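Local coordinates for protein toll (Drosophila melanogaster, PDB 4LXR) that binds the cleaved, activated form of the cytokine Spätzle through its extracellular leucine-rich repeats and so triggers Toll signalling in dorsal-ventral patterning and antifungal immunity, at residues L672-T678 and D693-L699; S722-C728 and E751-N756; L67-V72 and L95-S99. All coordinates share one frame; numbering follows the deposited sequence.

Interaction 1: residues L672-T678 and D693-L699; sequences LAGNNLT and DISWNHL. With NAG (2-acetamido-2-deoxy-beta-D-glucopyranose), chain G.
The imidazole of His698 lies flat against the backbone of Asn676, whose CA stands over the centre of one ring face, 4.0 Å from the centroid, in a CH-pi contact. At the ring edge is the sugar that Asn676 carries: NAG C1 is bonded to Asn676 ND2, and His698 NE2 donates to NAG O5 at 3.0 Å, a pairing that probably limits rotation of the sugar about its link to Asn676. The second flat group, the amide of Asn697, bridges the two loops, its CG lying beside the backbone N (chi1 -85°). OD1 accepts from Leu677 N at 3.0 Å on an in-plane lone pair, while ND2 donates to Leu672 O (3.0 Å) and, within its own loop, to Ser695 O. Asn675 ND2 reaches Leu672 O from the opposite face of that carbonyl, so two asparagines of successive turns grip one oxygen. Leu672 CD1 and Ile694 CG2 meet at 4.0 Å. Asparagines aligned in successive coils, satisfying backbone groups of their own and the adjoining coil, form the asparagine column of a leucine-rich repeat solenoid, here between LRR 17 and LRR 18.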
loop_
_atom_site.group_PDB
_atom_site.type_symbol
_atom_site.label_atom_id
_atom_site.label_comp_id
_atom_site.label_asym_id
_atom_site.label_seq_id
_atom_site.Cartn_x
_atom_site.Cartn_y
_atom_site.Cartn_z
ATOM N N LEU A 672 -23.048 -13.383 -54.595
ATOM C CA LEU A 672 -23.289 -14.615 -55.320
ATOM C C LEU A 672 -22.119 -15.026 -56.206
ATOM O O LEU A 672 -22.291 -15.834 -57.109
ATOM C CB LEU A 672 -24.551 -14.456 -56.176
ATOM C CG LEU A 672 -25.768 -13.916 -55.418
ATOM C CD1 LEU A 672 -26.897 -13.565 -56.376
ATOM C CD2 LEU A 672 -26.233 -14.941 -54.366
ATOM N N ALA A 673 -20.935 -14.477 -55.962
ATOM C CA ALA A 673 -19.793 -14.825 -56.802
ATOM C C ALA A 673 -19.534 -16.324 -56.787
ATOM O O ALA A 673 -19.521 -16.949 -55.724
ATOM C CB ALA A 673 -18.542 -14.061 -56.365
ATOM N N GLY A 674 -19.351 -16.902 -57.969
ATOM C CA GLY A 674 -18.933 -18.289 -58.077
ATOM C C GLY A 674 -20.070 -19.289 -58.066
ATOM O O GLY A 674 -19.951 -20.357 -57.482
ATOM N N ASN A 675 -21.173 -18.945 -58.717
ATOM C CA ASN A 675 -22.323 -19.828 -58.799
ATOM C C ASN A 675 -22.658 -20.223 -60.246
ATOM O O ASN A 675 -21.889 -19.919 -61.161
ATOM C CB ASN A 675 -23.514 -19.197 -58.082
ATOM C CG ASN A 675 -23.436 -19.373 -56.574
ATOM O OD1 ASN A 675 -23.732 -20.448 -56.064
ATOM N ND2 ASN A 675 -23.028 -18.331 -55.860
ATOM N N ASN A 676 -23.783 -20.908 -60.446
ATOM C CA ASN A 676 -24.143 -21.430 -61.762
ATOM C C ASN A 676 -25.299 -20.675 -62.430
ATOM O O ASN A 676 -26.092 -21.279 -63.150
ATOM C CB ASN A 676 -24.536 -22.915 -61.656
ATOM C CG ASN A 676 -23.335 -23.854 -61.604
ATOM O OD1 ASN A 676 -22.338 -23.579 -60.937
ATOM N ND2 ASN A 676 -23.436 -24.971 -62.312
ATOM N N LEU A 677 -25.408 -19.372 -62.182
ATOM C CA LEU A 677 -26.561 -18.602 -62.643
ATOM C C LEU A 677 -26.508 -18.355 -64.144
ATOM O O LEU A 677 -25.514 -17.833 -64.654
ATOM C CB LEU A 677 -26.646 -17.256 -61.913
ATOM C CG LEU A 677 -26.982 -17.285 -60.414
ATOM C CD1 LEU A 677 -26.947 -15.901 -59.780
ATOM C CD2 LEU A 677 -28.335 -17.949 -60.200
ATOM N N THR A 678 -27.585 -18.705 -64.846
ATOM C CA THR A 678 -27.633 -18.512 -66.296
ATOM C C THR A 678 -28.502 -17.329 -66.744
ATOM O O THR A 678 -28.408 -16.883 -67.882
ATOM C CB THR A 678 -28.061 -19.796 -67.029
ATOM O OG1 THR A 678 -29.304 -20.275 -66.498
ATOM C CG2 THR A 678 -26.991 -20.876 -66.878
ATOM N N ASP A 693 -23.558 -8.911 -56.402
ATOM C CA ASP A 693 -22.330 -9.477 -56.926
ATOM C C ASP A 693 -22.705 -10.762 -57.625
ATOM O O ASP A 693 -22.932 -11.778 -56.970
ATOM C CB ASP A 693 -21.309 -9.733 -55.803
ATOM C CG ASP A 693 -19.996 -10.343 -56.308
ATOM O OD1 ASP A 693 -19.891 -10.765 -57.484
ATOM O OD2 ASP A 693 -19.047 -10.415 -55.509
ATOM N N ILE A 694 -22.779 -10.706 -58.958
ATOM C CA ILE A 694 -23.067 -11.885 -59.758
ATOM C C ILE A 694 -21.892 -12.225 -60.653
ATOM O O ILE A 694 -22.068 -12.766 -61.748
ATOM C CB ILE A 694 -24.345 -11.722 -60.621
ATOM C CG1 ILE A 694 -24.298 -10.418 -61.430
ATOM C CG2 ILE A 694 -25.590 -11.840 -59.741
ATOM C CD1 ILE A 694 -25.613 -10.010 -62.057
ATOM N N SER A 695 -20.692 -11.907 -60.187
ATOM C CA SER A 695 -19.478 -12.296 -60.896
ATOM C C SER A 695 -19.249 -13.813 -60.848
ATOM O O SER A 695 -19.771 -14.511 -59.971
ATOM C CB SER A 695 -18.257 -11.553 -60.332
ATOM O OG SER A 695 -18.075 -11.809 -58.947
ATOM N N TRP A 696 -18.469 -14.311 -61.803
ATOM C CA TRP A 696 -18.141 -15.734 -61.892
ATOM C C TRP A 696 -19.366 -16.632 -61.843
ATOM O O TRP A 696 -19.415 -17.603 -61.091
ATOM C CB TRP A 696 -17.081 -16.124 -60.853
ATOM C CG TRP A 696 -15.858 -15.305 -61.064
ATOM C CD1 TRP A 696 -15.496 -14.168 -60.389
ATOM C CD2 TRP A 696 -14.866 -15.502 -62.080
ATOM N NE1 TRP A 696 -14.327 -13.659 -60.916
ATOM C CE2 TRP A 696 -13.920 -14.463 -61.951
ATOM C CE3 TRP A 696 -14.683 -16.461 -63.082
ATOM C CZ2 TRP A 696 -12.805 -14.362 -62.785
ATOM C CZ3 TRP A 696 -13.575 -16.360 -63.905
ATOM C CH2 TRP A 696 -12.654 -15.316 -63.756
ATOM N N ASN A 697 -20.360 -16.281 -62.654
ATOM C CA ASN A 697 -21.522 -17.128 -62.853
ATOM C C ASN A 697 -21.548 -17.616 -64.298
ATOM O O ASN A 697 -20.492 -17.684 -64.925
ATOM C CB ASN A 697 -22.796 -16.399 -62.429
ATOM C CG ASN A 697 -23.069 -16.539 -60.927
ATOM O OD1 ASN A 697 -23.839 -17.395 -60.518
ATOM N ND2 ASN A 697 -22.424 -15.708 -60.110
ATOM N N HIS A 698 -22.719 -17.963 -64.828
ATOM C CA HIS A 698 -22.809 -18.446 -66.216
ATOM C C HIS A 698 -23.623 -17.500 -67.102
ATOM O O HIS A 698 -24.331 -17.950 -68.003
ATOM C CB HIS A 698 -23.457 -19.841 -66.286
ATOM C CG HIS A 698 -22.654 -20.929 -65.641
ATOM N ND1 HIS A 698 -21.457 -20.699 -64.998
ATOM C CD2 HIS A 698 -22.881 -22.261 -65.542
ATOM C CE1 HIS A 698 -20.982 -21.839 -64.528
ATOM N NE2 HIS A 698 -21.827 -22.802 -64.847
ATOM N N LEU A 699 -23.536 -16.204 -66.835
ATOM C CA LEU A 699 -24.419 -15.236 -67.478
ATOM C C LEU A 699 -23.908 -14.833 -68.847
ATOM O O LEU A 699 -22.710 -14.617 -69.040
ATOM C CB LEU A 699 -24.576 -13.989 -66.606
ATOM C CG LEU A 699 -25.105 -14.171 -65.182
ATOM C CD1 LEU A 699 -24.972 -12.841 -64.446
ATOM C CD2 LEU A 699 -26.552 -14.625 -65.202
HETATM C C1 NAG G . -22.201 -25.711 -62.268
HETATM C C2 NAG G . -22.432 -27.211 -62.451
HETATM C C3 NAG G . -21.099 -27.958 -62.408
HETATM C C4 NAG G . -20.096 -27.349 -63.380
HETATM C C5 NAG G . -19.996 -25.839 -63.167
HETATM C C6 NAG G . -19.150 -25.143 -64.209
HETATM C C7 NAG G . -24.657 -27.740 -61.529
HETATM C C8 NAG G . -25.402 -28.293 -60.347
HETATM N N2 NAG G . -23.325 -27.718 -61.420
HETATM O O3 NAG G . -21.293 -29.336 -62.710
HETATM O O4 NAG G . -18.826 -27.945 -63.143
HETATM O O5 NAG G . -21.299 -25.247 -63.247
HETATM O O6 NAG G . -18.044 -24.476 -63.616
HETATM O O7 NAG G . -25.237 -27.333 -62.532
HETATM O O HOH W 1 -19.965 -12.328 -53.833
HETATM O O HOH W 2 -26.406 -17.840 -69.909
#

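Interaction 2: residues S722-C728 and E751-N756; sequences SGNPWMC and EMMCVN
Trp726 lays its indole under the end of Met752, whose CE sits over one face of the five-membered ring, 4.3 Å from the centroid and displaced toward the rim, as a CH-pi contact. The thioether chain runs extended from CB and then bends at its last torsion (chi3 69°), which carries the methyl over the ring. The opposite face of the indole rests on CB of Asn724, and Met753 O lies in the ring plane at the edge, 3.4 Å from Trp726 CD1. The indole NE1 is spoken for outside the two segments, by Leu721 O, so the ring has a neighbour on each face and a hydrogen bond at its N-H. Leu735 of helix 733-740 also packs on it.

Both segments belong to the second LRRCT module, the cysteine-rich cap that closes the C-terminal end of the ectodomain's repeats. Its cross-link here is the disulfide between Cys728 SG and Cys754 SG, 2.0 Å long with chi3 -77°; both sulfurs stand beside their own backbone N. Next to it the backbones are joined by Val755 N donating to Trp726 O at 3.2 Å, an almost straight bond at 173°. Val755 CG2 lies against that carbonyl oxygen and meets CB of Pro725, the centre of an inverse gamma turn, at 3.8 Å.

Toward Ser722 and Glu751 the segments are bridged mainly by water. One water accepts from Gly723 N and donates to Glu751 O; a second accepts from Met753 N and donates to Asn724 O at 2.9 Å. CB of Ser722 packs against CB of Glu751, while the Ser722 hydroxyl is hydrogen-bonded to Asp748 OD2.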
loop_
_atom_site.group_PDB
_atom_site.type_symbol
_atom_site.label_atom_id
_atom_site.label_comp_id
_atom_site.label_asym_id
_atom_site.label_seq_id
_atom_site.Cartn_x
_atom_site.Cartn_y
_atom_site.Cartn_z
ATOM N N SER A 722 -17.867 -9.319 -63.716
ATOM C CA SER A 722 -16.790 -10.018 -64.424
ATOM C C SER A 722 -16.861 -11.519 -64.192
ATOM O O SER A 722 -17.602 -11.988 -63.332
ATOM C CB SER A 722 -15.409 -9.479 -64.027
ATOM O OG SER A 722 -15.087 -9.796 -62.679
ATOM N N GLY A 723 -16.088 -12.271 -64.967
ATOM C CA GLY A 723 -16.090 -13.716 -64.865
ATOM C C GLY A 723 -17.317 -14.368 -65.481
ATOM O O GLY A 723 -17.570 -15.546 -65.260
ATOM N N ASN A 724 -18.085 -13.610 -66.254
ATOM C CA ASN A 724 -19.244 -14.172 -66.940
ATOM C C ASN A 724 -19.021 -14.278 -68.449
ATOM O O ASN A 724 -18.370 -13.422 -69.043
ATOM C CB ASN A 724 -20.500 -13.345 -66.647
ATOM C CG ASN A 724 -21.028 -13.569 -65.241
ATOM O OD1 ASN A 724 -21.723 -14.547 -64.983
ATOM N ND2 ASN A 724 -20.705 -12.657 -64.329
ATOM N N PRO A 725 -19.566 -15.331 -69.075
ATOM C CA PRO A 725 -19.429 -15.501 -70.535
ATOM C C PRO A 725 -20.384 -14.598 -71.311
ATOM O O PRO A 725 -21.345 -15.094 -71.912
ATOM C CB PRO A 725 -19.806 -16.970 -70.758
ATOM C CG PRO A 725 -20.722 -17.301 -69.625
ATOM C CD PRO A 725 -20.249 -16.471 -68.439
ATOM N N TRP A 726 -20.124 -13.293 -71.291
ATOM C CA TRP A 726 -21.002 -12.324 -71.938
ATOM C C TRP A 726 -21.089 -12.527 -73.461
ATOM O O TRP A 726 -20.075 -12.717 -74.134
ATOM C CB TRP A 726 -20.576 -10.892 -71.593
ATOM C CG TRP A 726 -20.607 -10.622 -70.115
ATOM C CD1 TRP A 726 -19.539 -10.397 -69.302
ATOM C CD2 TRP A 726 -21.769 -10.572 -69.276
ATOM N NE1 TRP A 726 -19.961 -10.197 -68.008
ATOM C CE2 TRP A 726 -21.327 -10.302 -67.965
ATOM C CE3 TRP A 726 -23.142 -10.726 -69.508
ATOM C CZ2 TRP A 726 -22.207 -10.179 -66.887
ATOM C CZ3 TRP A 726 -24.014 -10.613 -68.437
ATOM C CH2 TRP A 726 -23.540 -10.339 -67.139
ATOM N N MET A 727 -22.315 -12.504 -73.973
ATOM C CA MET A 727 -22.577 -12.611 -75.408
ATOM C C MET A 727 -22.660 -11.209 -75.989
ATOM O O MET A 727 -23.674 -10.527 -75.853
ATOM C CB MET A 727 -23.883 -13.382 -75.657
ATOM C CG MET A 727 -24.338 -13.433 -77.110
ATOM S SD MET A 727 -23.234 -14.391 -78.169
ATOM C CE MET A 727 -22.922 -15.832 -77.143
ATOM N N CYS A 728 -21.573 -10.778 -76.613
ATOM C CA CYS A 728 -21.473 -9.415 -77.136
ATOM C C CYS A 728 -21.852 -9.324 -78.615
ATOM O O CYS A 728 -21.001 -9.216 -79.489
ATOM C CB CYS A 728 -20.081 -8.823 -76.854
ATOM S SG CYS A 728 -19.715 -8.743 -75.040
ATOM N N GLU A 751 -12.615 -5.930 -66.137
ATOM C CA GLU A 751 -12.406 -7.380 -66.237
ATOM C C GLU A 751 -13.548 -8.125 -66.928
ATOM O O GLU A 751 -13.498 -9.352 -67.075
ATOM C CB GLU A 751 -12.151 -8.008 -64.858
ATOM C CG GLU A 751 -10.745 -7.799 -64.335
ATOM C CD GLU A 751 -10.467 -6.348 -63.990
ATOM O OE1 GLU A 751 -11.242 -5.764 -63.199
ATOM O OE2 GLU A 751 -9.483 -5.787 -64.526
ATOM N N MET A 752 -14.585 -7.399 -67.333
ATOM C CA MET A 752 -15.647 -8.015 -68.128
ATOM C C MET A 752 -15.131 -8.410 -69.525
ATOM O O MET A 752 -14.452 -7.631 -70.203
ATOM C CB MET A 752 -16.857 -7.090 -68.225
ATOM C CG MET A 752 -17.510 -6.801 -66.878
ATOM S SD MET A 752 -18.740 -5.493 -67.031
ATOM C CE MET A 752 -20.014 -6.309 -68.012
ATOM N N MET A 753 -15.447 -9.632 -69.929
ATOM C CA MET A 753 -14.954 -10.213 -71.169
ATOM C C MET A 753 -16.120 -10.612 -72.059
ATOM O O MET A 753 -17.110 -11.152 -71.576
ATOM C CB MET A 753 -14.116 -11.464 -70.862
ATOM C CG MET A 753 -12.894 -11.205 -70.004
ATOM S SD MET A 753 -11.747 -10.014 -70.769
ATOM C CE MET A 753 -11.068 -10.987 -72.098
ATOM N N CYS A 754 -15.993 -10.318 -73.351
ATOM C CA CYS A 754 -16.869 -10.830 -74.400
ATOM C C CYS A 754 -16.272 -12.120 -74.950
ATOM O O CYS A 754 -15.120 -12.137 -75.390
ATOM C CB CYS A 754 -16.960 -9.822 -75.551
ATOM S SG CYS A 754 -17.738 -8.261 -75.129
ATOM N N VAL A 755 -17.043 -13.201 -74.948
ATOM C CA VAL A 755 -16.467 -14.501 -75.292
ATOM C C VAL A 755 -16.823 -15.035 -76.691
ATOM O O VAL A 755 -17.363 -16.123 -76.830
ATOM C CB VAL A 755 -16.726 -15.550 -74.168
ATOM C CG1 VAL A 755 -16.138 -15.049 -72.852
ATOM C CG2 VAL A 755 -18.216 -15.850 -74.002
ATOM N N ASN A 756 -16.486 -14.274 -77.727
ATOM C CA ASN A 756 -16.709 -14.715 -79.110
ATOM C C ASN A 756 -15.462 -14.686 -79.997
ATOM O O ASN A 756 -15.400 -13.912 -80.955
ATOM C CB ASN A 756 -17.809 -13.885 -79.777
ATOM C CG ASN A 756 -19.175 -14.133 -79.176
ATOM O OD1 ASN A 756 -19.431 -15.185 -78.590
ATOM N ND2 ASN A 756 -20.064 -13.156 -79.317
HETATM O O HOH W 3 -14.141 -12.430 -66.956
HETATM O O HOH W 4 -16.681 -11.344 -67.998
#

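Interaction 3: residues L67-V72 and L95-S99; sequences LRIGEV and LGIVS
Gly70 and Glu71 pair in parallel with Ile97 and Val98, Gly70 N giving its hydrogen to Gly96 O and Gly70 O accepting from Val98 N, both at 2.9 Å. This small two-stranded parallel sheet lies in the N-terminal part of the ectodomain, and its second strand follows helix 88-94, which ends in a Schellman motif at Gly96. One residue earlier, Ile69 N meets Leu95 O almost straight (176°). Gly96 lies so close to Arg68 that a side chain at Gly96 would collide with CA of Arg68.

On the side facing strand 47-52, Ile69 and Ile97 lie side by side and point the same way, with CD1 of Ile69 3.9 Å from CG1 of Ile97. Both pack on Val48 of that strand. With CG1 of Ile97 beside the backbone N (chi1 -73°), CG2 falls anti to that nitrogen and turns to Val72. Replacing Ile97 with an alanine would probably open a gap between Ile69 and Val72 and deprive Val48 of part of its cover. Nearer the start of both segments, CD1 of Leu67 lies alongside CD2 of Leu95. The extended Glu71 side chain passes Ser99, its CG 3.8 Å from Ser99 OG. Val72 CG1 touches Ile97 CG2 at 3.7 Å.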
loop_
_atom_site.group_PDB
_atom_site.type_symbol
_atom_site.label_atom_id
_atom_site.label_comp_id
_atom_site.label_asym_id
_atom_site.label_seq_id
_atom_site.Cartn_x
_atom_site.Cartn_y
_atom_site.Cartn_z
ATOM N N LEU A 67 42.556 23.702 14.975
ATOM C CA LEU A 67 41.204 23.661 14.426
ATOM C C LEU A 67 40.329 24.804 14.940
ATOM O O LEU A 67 39.546 25.385 14.182
ATOM C CB LEU A 67 40.532 22.332 14.744
ATOM C CG LEU A 67 40.323 21.354 13.595
ATOM C CD1 LEU A 67 39.199 20.395 13.925
ATOM C CD2 LEU A 67 40.028 22.095 12.317
ATOM N N ARG A 68 40.473 25.115 16.226
ATOM C CA ARG A 68 39.635 26.106 16.907
ATOM C C ARG A 68 38.141 25.893 16.670
ATOM O O ARG A 68 37.451 26.781 16.178
ATOM C CB ARG A 68 40.047 27.537 16.539
ATOM C CG ARG A 68 41.474 27.891 16.938
ATOM C CD ARG A 68 41.759 29.389 16.782
ATOM N NE ARG A 68 41.508 30.134 18.019
ATOM C CZ ARG A 68 40.515 31.006 18.196
ATOM N NH1 ARG A 68 40.378 31.626 19.364
ATOM N NH2 ARG A 68 39.664 31.265 17.210
ATOM N N ILE A 69 37.639 24.716 17.015
ATOM C CA ILE A 69 36.224 24.427 16.787
ATOM C C ILE A 69 35.294 25.394 17.542
ATOM O O ILE A 69 34.316 25.873 16.982
ATOM C CB ILE A 69 35.886 22.944 17.082
ATOM C CG1 ILE A 69 36.635 22.034 16.100
ATOM C CG2 ILE A 69 34.378 22.700 17.023
ATOM C CD1 ILE A 69 36.324 20.572 16.252
ATOM N N GLY A 70 35.611 25.702 18.796
ATOM C CA GLY A 70 34.802 26.637 19.562
ATOM C C GLY A 70 33.732 25.952 20.391
ATOM O O GLY A 70 33.807 24.745 20.643
ATOM N N GLU A 71 32.732 26.708 20.833
ATOM C CA GLU A 71 31.654 26.107 21.609
ATOM C C GLU A 71 30.840 25.102 20.794
ATOM O O GLU A 71 30.431 25.370 19.669
ATOM C CB GLU A 71 30.735 27.162 22.227
ATOM C CG GLU A 71 29.712 26.546 23.192
ATOM C CD GLU A 71 29.001 27.573 24.055
ATOM O OE1 GLU A 71 29.369 28.766 23.992
ATOM O OE2 GLU A 71 28.076 27.182 24.800
ATOM N N VAL A 72 30.604 23.932 21.371
ATOM C CA VAL A 72 29.842 22.917 20.668
ATOM C C VAL A 72 29.071 22.057 21.680
ATOM O O VAL A 72 29.567 21.788 22.771
ATOM C CB VAL A 72 30.775 22.095 19.743
ATOM C CG1 VAL A 72 31.586 21.055 20.537
ATOM C CG2 VAL A 72 29.987 21.460 18.641
ATOM N N LEU A 95 41.819 20.320 19.824
ATOM C CA LEU A 95 40.929 20.677 18.737
ATOM C C LEU A 95 40.237 22.010 19.008
ATOM O O LEU A 95 39.479 22.508 18.176
ATOM C CB LEU A 95 39.906 19.566 18.535
ATOM C CG LEU A 95 40.540 18.263 18.055
ATOM C CD1 LEU A 95 39.495 17.129 17.991
ATOM C CD2 LEU A 95 41.200 18.513 16.698
ATOM N N GLY A 96 40.509 22.592 20.172
ATOM C CA GLY A 96 39.903 23.859 20.549
ATOM C C GLY A 96 38.408 23.752 20.822
ATOM O O GLY A 96 37.660 24.717 20.612
ATOM N N ILE A 97 37.971 22.581 21.288
ATOM C CA ILE A 97 36.550 22.366 21.588
ATOM C C ILE A 97 36.226 22.983 22.945
ATOM O O ILE A 97 36.951 22.769 23.911
ATOM C CB ILE A 97 36.198 20.868 21.586
ATOM C CG1 ILE A 97 36.198 20.341 20.147
ATOM C CG2 ILE A 97 34.840 20.631 22.235
ATOM C CD1 ILE A 97 36.161 18.840 20.040
ATOM N N VAL A 98 35.166 23.782 23.015
ATOM C CA VAL A 98 34.871 24.486 24.260
ATOM C C VAL A 98 33.553 24.042 24.896
ATOM O O VAL A 98 32.528 23.935 24.222
ATOM C CB VAL A 98 34.893 26.029 24.071
ATOM C CG1 VAL A 98 34.326 26.733 25.296
ATOM C CG2 VAL A 98 36.318 26.510 23.792
ATOM N N SER A 99 33.615 23.763 26.196
ATOM C CA SER A 99 32.443 23.485 27.027
ATOM C C SER A 99 31.363 22.627 26.372
ATOM O O SER A 99 30.235 23.084 26.159
ATOM C CB SER A 99 31.835 24.798 27.522
ATOM O OG SER A 99 31.343 25.564 26.440
#

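From the N terminus, interaction 3 comes first: it closes a loop that holds strand 74-78 and helix 88-94, and its side chains pack on strands 38-43 and 47-52 of the N-terminal region. Several hundred residues later interaction 1 closes the short loop from LRR 17 to LRR 18, joining two successive coils, and interaction 2 then closes the loop bearing helix 733-740 in the second C-terminal cap. The three follow in series, none nesting or crossing. Interactions 1 and 2 lie about 12 Å apart between centres and touch: Ile694 O and Trp696 N of the repeat probably bond to Asn724 and Ser722, carrying the stack into its cap. Interaction 3 is about 108 Å from interaction 1, between centres.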